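Local atomic coordinates of peroxisomal acyl-coenzyme A oxidase 1 (Arabidopsis thaliana, PDB entry 1W07), a protein that catalyses the FAD-dependent, oxygen-consuming desaturation of long- and medium-chain acyl-CoAs to 2-trans-enoyl-CoAs, releasing hydrogen peroxide. Residues Gly348-Leu351 against Lys352-Tyr355; Gly379-Ser382 against Leu383-Ala387; Ala26-Arg29 against His30-Glu33. The protein carries 1 engineered substitution. All blocks are in the same frame, centred on the assembly; numbering follows the deposited sequence.

Overall arrangement
Three local contacts follow one another along the chain, interaction 3 first, then interactions 1 and 2. Interaction 3 joins the end of helix 18-26 to the start of helix 29-43 at the surface, in the N-terminal acyl-CoA oxidase region. Interactions 1 and 2 lie within consecutive helices, 328-363 and 370-398, of the C-alpha1 domain. Their centres are about 15 Å apart and they touch: L351 CD1 lies 3.7 Å from L380 CD1. Interaction 3 is separate, its nearest atoms about 4 Å from interaction 1 and about 17 Å from interaction 2. The helix of interaction 2 passes close to E424, inferred to be the proton acceptor, and the helix of interaction 1 packs against helix 370-398.

Interaction 1. Residues Gly348-Leu351 against Lys352-Tyr355; sequences GEWL and KWLY
L354 is where the apolar side of this helix segment closes up. Its CD2 methyl lies 3.7 Å from L351 CD2, the two leucines set alongside each other with their branches directed alike, and the same methyl also sits 3.7 Å from W350 CH2, at the far rim of the indole. W350 turns its CG anti to the backbone N (chi1 176°), which swings the ring along the helix toward W353 and L354. The two indoles meet obliquely, their planes 32° apart, with W350 NE1 3.7 Å from W353 CE3. All of this belongs to helix 328-363 of the C-alpha1 domain, and the i to i+4 backbone ladder runs through it: L354 N gives a 2.9 Å bond to W350 O, and Y355 N does the same for L351 O. L351 is buried between helices 278-309 and 370-398, touching Q286 and V289 on the first and T377 on the second. The other side is looser. K352 and W353 are exposed, and the lysine chain, kinked at its second and fourth torsions, leads its amine away from the preceding turn. E349 turns away from the following turn, and its OE1 forms a salt bridge with K538, while K534 makes a cation-pi contact with the partly exposed W350.

Interaction 2. Residues Gly379-Ser382 against Leu383-Ala387; sequences GLKS and LTTTA
T384, T385 and T386 each turn a hydroxyl back onto the carbonyl four residues earlier, so three successive backbone oxygens carry two bonds apiece. L380 O takes T384 OG1 at 2.8 Å and also T384 N at 2.9 Å. K381 O also takes two bonds, from T385 OG1 at 2.7 Å and T385 N at 3.2 Å. At S382 O the donors are T386 OG1, 2.9 Å away, and T386 N. At L380 O and at S382 O the hydroxyl and the amide arrive from opposite faces of the carbonyl plane. Two different settings of chi1 bring OG1 back to its carbonyl: T384 and T385 hold it between the backbone N and the carbonyl carbon (64° and 55°), whereas T386 sets it beside the N and anti to the carbonyl carbon (-67°). Just before this run, G379 O receives the ordinary helical bond from L383 N at 2.8 Å. The segment lies in the buried middle of helix 370-398, in the C-alpha1 part of the acyl-CoA oxidase fold, with helix 278-309 against T384 and helix 516-538 against L383. The K381 chain runs alongside T385, its CE 4.3 Å from T385 CG2. Its buried NZ is satisfied by the carbonyls of A420, Y423 and G425 and by N427 OD1, and the K381 side chain is about 4 Å from that of E424, the inferred proton acceptor. N427 serves this helix more than once, since its ND2 also bonds T385 OG1 and its backbone O bonds S382 OG.

Interaction 3. Residues Ala26-Arg29 against His30-Glu33; sequences AGSR and HAFE
S28 OG accepts a hydrogen bond from A31 N at 3.0 Å, nearly straight with an N-H...O angle of 168°. The hydroxyl gets there because chi1 is 72°, which places OG between the backbone N and the carbonyl carbon of its own residue and aims it at the first turn of the helix. One of the amide hydrogens at the helix start, where no earlier turn supplies a carbonyl, is thereby satisfied. The backbone ladder starts at the same residue: F32 N bonds S28 O at 3.1 Å, and E33 N follows with R29 O at 2.9 Å. E33 sets CG beside its backbone N, 3.0 Å from R29 O, and the rest of the chain runs on extended. R29 and E33 carry opposite charges, but R29 NE and E33 OE1 stay 5.2 Å apart, so any attraction acts at a distance, on an exposed surface. H30 is exposed too and reaches a weak hydrogen bond with E84.

Beyond the polar atoms the packing is small and close. A26 points its methyl at the new helix, with A26 CB 3.4 Å from F32 CB and lying at the edge of the phenyl ring, near its plane. A31 CB lies 3.4 Å from A26 O. The F32 side chain touches K22 and I23 of helix 18-26, and R29 also rests on I23. G27, with a positive phi of 102°, lets the chain leave helix 18-26 and turn at once into the next. Such a short helix-to-helix connection, a glycine ending one helix and a serine N-cap opening helix 29-43, joins the two in the N-terminal region of this oxidase.

Interaction 1. Residues Gly348-Leu351 against Lys352-Tyr355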
loop_
_atom_site.group_PDB
_atom_site.type_symbol
_atom_site.label_atom_id
_atom_site.label_comp_id
_atom_site.label_asym_id
_atom_site.label_seq_id
_atom_site.Cartn_x
_atom_site.Cartn_y
_atom_site.Cartn_z
ATOM N N GLY B 348 16.921 6.911 -14.934
ATOM C CA GLY B 348 16.535 8.308 -14.864
ATOM C C GLY B 348 17.611 9.164 -15.502
ATOM O O GLY B 348 17.320 10.189 -16.128
ATOM N N GLU B 349 18.867 8.752 -15.344
ATOM C CA GLU B 349 19.982 9.498 -15.931
ATOM C C GLU B 349 19.844 9.437 -17.447
ATOM O O GLU B 349 20.028 10.444 -18.136
ATOM C CB GLU B 349 21.328 8.873 -15.537
ATOM C CG GLU B 349 21.898 9.338 -14.192
ATOM C CD GLU B 349 23.161 8.567 -13.788
ATOM O OE1 GLU B 349 23.913 8.118 -14.681
ATOM O OE2 GLU B 349 23.411 8.429 -12.573
ATOM N N TRP B 350 19.535 8.242 -17.954
ATOM C CA TRP B 350 19.377 8.026 -19.387
ATOM C C TRP B 350 18.215 8.857 -19.924
ATOM O O TRP B 350 18.330 9.482 -20.976
ATOM C CB TRP B 350 19.132 6.544 -19.677
ATOM C CG TRP B 350 18.858 6.268 -21.126
ATOM C CD1 TRP B 350 19.775 6.223 -22.143
ATOM C CD2 TRP B 350 17.580 6.047 -21.734
ATOM N NE1 TRP B 350 19.142 5.991 -23.345
ATOM C CE2 TRP B 350 17.796 5.879 -23.124
ATOM C CE3 TRP B 350 16.270 5.977 -21.241
ATOM C CZ2 TRP B 350 16.747 5.645 -24.023
ATOM C CZ3 TRP B 350 15.223 5.745 -22.142
ATOM C CH2 TRP B 350 15.471 5.581 -23.512
ATOM N N LEU B 351 17.098 8.855 -19.202
ATOM C CA LEU B 351 15.932 9.622 -19.613
ATOM C C LEU B 351 16.248 11.108 -19.719
ATOM O O LEU B 351 15.610 11.837 -20.480
ATOM C CB LEU B 351 14.779 9.410 -18.635
ATOM C CG LEU B 351 13.799 8.300 -18.994
ATOM C CD1 LEU B 351 12.716 8.260 -17.928
ATOM C CD2 LEU B 351 13.193 8.540 -20.391
ATOM N N LYS B 352 17.221 11.566 -18.945
ATOM C CA LYS B 352 17.606 12.966 -19.006
ATOM C C LYS B 352 18.276 13.197 -20.362
ATOM O O LYS B 352 17.930 14.132 -21.092
ATOM C CB LYS B 352 18.578 13.304 -17.878
ATOM C CG LYS B 352 19.014 14.755 -17.872
ATOM C CD LYS B 352 17.867 15.716 -17.569
ATOM C CE LYS B 352 18.349 17.158 -17.669
ATOM N NZ LYS B 352 19.593 17.388 -16.873
ATOM N N TRP B 353 19.235 12.333 -20.692
ATOM C CA TRP B 353 19.944 12.411 -21.963
ATOM C C TRP B 353 18.916 12.389 -23.099
ATOM O O TRP B 353 19.038 13.127 -24.074
ATOM C CB TRP B 353 20.901 11.222 -22.114
ATOM C CG TRP B 353 21.461 11.085 -23.503
ATOM C CD1 TRP B 353 22.527 11.761 -24.032
ATOM C CD2 TRP B 353 20.910 10.311 -24.575
ATOM N NE1 TRP B 353 22.662 11.462 -25.367
ATOM C CE2 TRP B 353 21.683 10.574 -25.727
ATOM C CE3 TRP B 353 19.830 9.421 -24.674
ATOM C CZ2 TRP B 353 21.414 9.981 -26.964
ATOM C CZ3 TRP B 353 19.557 8.828 -25.910
ATOM C CH2 TRP B 353 20.349 9.113 -27.039
ATOM N N LEU B 354 17.907 11.536 -22.959
ATOM C CA LEU B 354 16.857 11.419 -23.959
ATOM C C LEU B 354 16.077 12.724 -24.087
ATOM O O LEU B 354 15.739 13.155 -25.194
ATOM C CB LEU B 354 15.899 10.291 -23.581
ATOM C CG LEU B 354 14.712 10.071 -24.518
ATOM C CD1 LEU B 354 15.226 9.806 -25.922
ATOM C CD2 LEU B 354 13.872 8.906 -24.018
ATOM N N TYR B 355 15.784 13.346 -22.950
ATOM C CA TYR B 355 15.050 14.601 -22.951
ATOM C C TYR B 355 15.744 15.610 -23.848
ATOM O O TYR B 355 15.116 16.220 -24.712
ATOM C CB TYR B 355 14.963 15.178 -21.544
ATOM C CG TYR B 355 14.583 16.642 -21.548
ATOM C CD1 TYR B 355 13.322 17.047 -21.971
ATOM C CD2 TYR B 355 15.492 17.620 -21.155
ATOM C CE1 TYR B 355 12.967 18.389 -22.000
ATOM C CE2 TYR B 355 15.155 18.977 -21.182
ATOM C CZ TYR B 355 13.883 19.351 -21.609
ATOM O OH TYR B 355 13.517 20.675 -21.663
#

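Interaction 2. Residues Gly379-Ser382 against Leu383-Ala387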
loop_
_atom_site.group_PDB
_atom_site.type_symbol
_atom_site.label_atom_id
_atom_site.label_comp_id
_atom_site.label_asym_id
_atom_site.label_seq_id
_atom_site.Cartn_x
_atom_site.Cartn_y
_atom_site.Cartn_z
ATOM N N GLY B 379 5.928 4.620 -20.540
ATOM C CA GLY B 379 6.086 3.312 -19.927
ATOM C C GLY B 379 6.972 3.308 -18.700
ATOM O O GLY B 379 6.677 2.628 -17.709
ATOM N N LEU B 380 8.062 4.065 -18.760
ATOM C CA LEU B 380 8.980 4.133 -17.628
ATOM C C LEU B 380 8.342 4.863 -16.473
ATOM O O LEU B 380 8.569 4.512 -15.327
ATOM C CB LEU B 380 10.285 4.824 -18.033
ATOM C CG LEU B 380 11.200 4.036 -18.981
ATOM C CD1 LEU B 380 12.459 4.851 -19.302
ATOM C CD2 LEU B 380 11.546 2.702 -18.327
ATOM N N LYS B 381 7.554 5.890 -16.778
ATOM C CA LYS B 381 6.864 6.655 -15.742
ATOM C C LYS B 381 5.937 5.687 -15.014
ATOM O O LYS B 381 5.885 5.668 -13.785
ATOM C CB LYS B 381 6.067 7.818 -16.364
ATOM C CG LYS B 381 5.324 8.701 -15.363
ATOM C CD LYS B 381 4.000 8.083 -14.951
ATOM C CE LYS B 381 3.215 8.985 -14.019
ATOM N NZ LYS B 381 1.942 8.345 -13.592
ATOM N N SER B 382 5.223 4.865 -15.778
ATOM C CA SER B 382 4.301 3.869 -15.216
ATOM C C SER B 382 5.019 2.790 -14.420
ATOM O O SER B 382 4.631 2.453 -13.301
ATOM C CB SER B 382 3.516 3.181 -16.339
ATOM O OG SER B 382 2.582 2.275 -15.807
ATOM N N LEU B 383 6.059 2.230 -15.023
ATOM C CA LEU B 383 6.805 1.168 -14.379
ATOM C C LEU B 383 7.442 1.577 -13.053
ATOM O O LEU B 383 7.220 0.939 -12.033
ATOM C CB LEU B 383 7.885 0.635 -15.326
ATOM C CG LEU B 383 8.530 -0.692 -14.896
ATOM C CD1 LEU B 383 7.638 -1.840 -15.346
ATOM C CD2 LEU B 383 9.911 -0.839 -15.516
ATOM N N THR B 384 8.224 2.651 -13.068
ATOM C CA THR B 384 8.918 3.124 -11.870
ATOM C C THR B 384 8.007 3.602 -10.746
ATOM O O THR B 384 8.276 3.323 -9.567
ATOM C CB THR B 384 9.934 4.240 -12.204
ATOM O OG1 THR B 384 9.250 5.393 -12.723
ATOM C CG2 THR B 384 10.920 3.747 -13.259
ATOM N N THR B 385 6.932 4.322 -11.086
ATOM C CA THR B 385 6.032 4.818 -10.047
ATOM C C THR B 385 5.303 3.683 -9.374
ATOM O O THR B 385 5.140 3.683 -8.160
ATOM C CB THR B 385 4.996 5.823 -10.592
ATOM O OG1 THR B 385 4.272 5.238 -11.677
ATOM C CG2 THR B 385 5.685 7.076 -11.064
ATOM N N THR B 386 4.844 2.719 -10.164
ATOM C CA THR B 386 4.140 1.564 -9.629
ATOM C C THR B 386 5.107 0.798 -8.730
ATOM O O THR B 386 4.796 0.497 -7.573
ATOM C CB THR B 386 3.640 0.658 -10.791
ATOM O OG1 THR B 386 2.636 1.372 -11.523
ATOM C CG2 THR B 386 3.072 -0.671 -10.263
ATOM N N ALA B 387 6.296 0.491 -9.238
ATOM C CA ALA B 387 7.261 -0.275 -8.440
ATOM C C ALA B 387 7.657 0.457 -7.167
ATOM O O ALA B 387 7.824 -0.171 -6.120
ATOM C CB ALA B 387 8.512 -0.589 -9.264
#

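Interaction 3. Residues Ala26-Arg29 against His30-Glu33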
loop_
_atom_site.group_PDB
_atom_site.type_symbol
_atom_site.label_atom_id
_atom_site.label_comp_id
_atom_site.label_asym_id
_atom_site.label_seq_id
_atom_site.Cartn_x
_atom_site.Cartn_y
_atom_site.Cartn_z
ATOM N N ALA B 26 24.706 10.773 -6.777
ATOM C CA ALA B 26 24.475 12.180 -7.069
ATOM C C ALA B 26 24.578 12.449 -8.562
ATOM O O ALA B 26 23.943 13.368 -9.079
ATOM C CB ALA B 26 25.484 13.045 -6.313
ATOM N N GLY B 27 25.385 11.650 -9.252
ATOM C CA GLY B 27 25.548 11.834 -10.682
ATOM C C GLY B 27 26.843 12.539 -11.042
ATOM O O GLY B 27 27.348 12.375 -12.152
ATOM N N SER B 28 27.371 13.340 -10.117
ATOM C CA SER B 28 28.628 14.070 -10.323
ATOM C C SER B 28 29.069 14.661 -8.988
ATOM O O SER B 28 28.314 14.628 -8.014
ATOM C CB SER B 28 28.447 15.201 -11.340
ATOM O OG SER B 28 27.683 16.273 -10.810
ATOM N N ARG B 29 30.287 15.192 -8.936
ATOM C CA ARG B 29 30.790 15.787 -7.700
ATOM C C ARG B 29 30.126 17.141 -7.473
ATOM O O ARG B 29 29.921 17.563 -6.336
ATOM C CB ARG B 29 32.316 15.956 -7.752
ATOM C CG ARG B 29 33.093 14.654 -8.004
ATOM C CD ARG B 29 34.528 14.726 -7.464
ATOM N NE ARG B 29 34.536 14.583 -6.008
ATOM C CZ ARG B 29 35.077 13.554 -5.356
ATOM N NH1 ARG B 29 35.682 12.574 -6.024
ATOM N NH2 ARG B 29 34.970 13.476 -4.037
ATOM N N HIS B 30 29.781 17.818 -8.561
ATOM C CA HIS B 30 29.136 19.118 -8.460
ATOM C C HIS B 30 27.740 18.932 -7.878
ATOM O O HIS B 30 27.353 19.620 -6.931
ATOM C CB HIS B 30 29.022 19.771 -9.833
ATOM C CG HIS B 30 28.195 21.017 -9.840
ATOM N ND1 HIS B 30 28.596 22.183 -9.226
ATOM C CD2 HIS B 30 26.972 21.271 -10.366
ATOM C CE1 HIS B 30 27.658 23.104 -9.374
ATOM N NE2 HIS B 30 26.661 22.575 -10.061
ATOM N N ALA B 31 26.987 17.997 -8.448
ATOM C CA ALA B 31 25.639 17.742 -7.974
ATOM C C ALA B 31 25.695 17.344 -6.501
ATOM O O ALA B 31 24.953 17.876 -5.673
ATOM C CB ALA B 31 24.985 16.633 -8.818
ATOM N N PHE B 32 26.601 16.423 -6.174
ATOM C CA PHE B 32 26.743 15.953 -4.803
ATOM C C PHE B 32 27.041 17.084 -3.828
ATOM O O PHE B 32 26.423 17.173 -2.755
ATOM C CB PHE B 32 27.864 14.923 -4.704
ATOM C CG PHE B 32 28.225 14.560 -3.291
ATOM C CD1 PHE B 32 27.388 13.746 -2.524
ATOM C CD2 PHE B 32 29.378 15.069 -2.709
ATOM C CE1 PHE B 32 27.701 13.447 -1.193
ATOM C CE2 PHE B 32 29.700 14.780 -1.382
ATOM C CZ PHE B 32 28.863 13.970 -0.621
ATOM N N GLU B 33 27.997 17.935 -4.197
ATOM C CA GLU B 33 28.414 19.056 -3.357
ATOM C C GLU B 33 27.300 20.063 -3.105
ATOM O O GLU B 33 27.087 20.494 -1.976
ATOM C CB GLU B 33 29.615 19.770 -3.998
ATOM C CG GLU B 33 30.924 18.995 -3.896
ATOM C CD GLU B 33 32.109 19.778 -4.411
ATOM O OE1 GLU B 33 33.254 19.291 -4.265
ATOM O OE2 GLU B 33 31.903 20.875 -4.982
#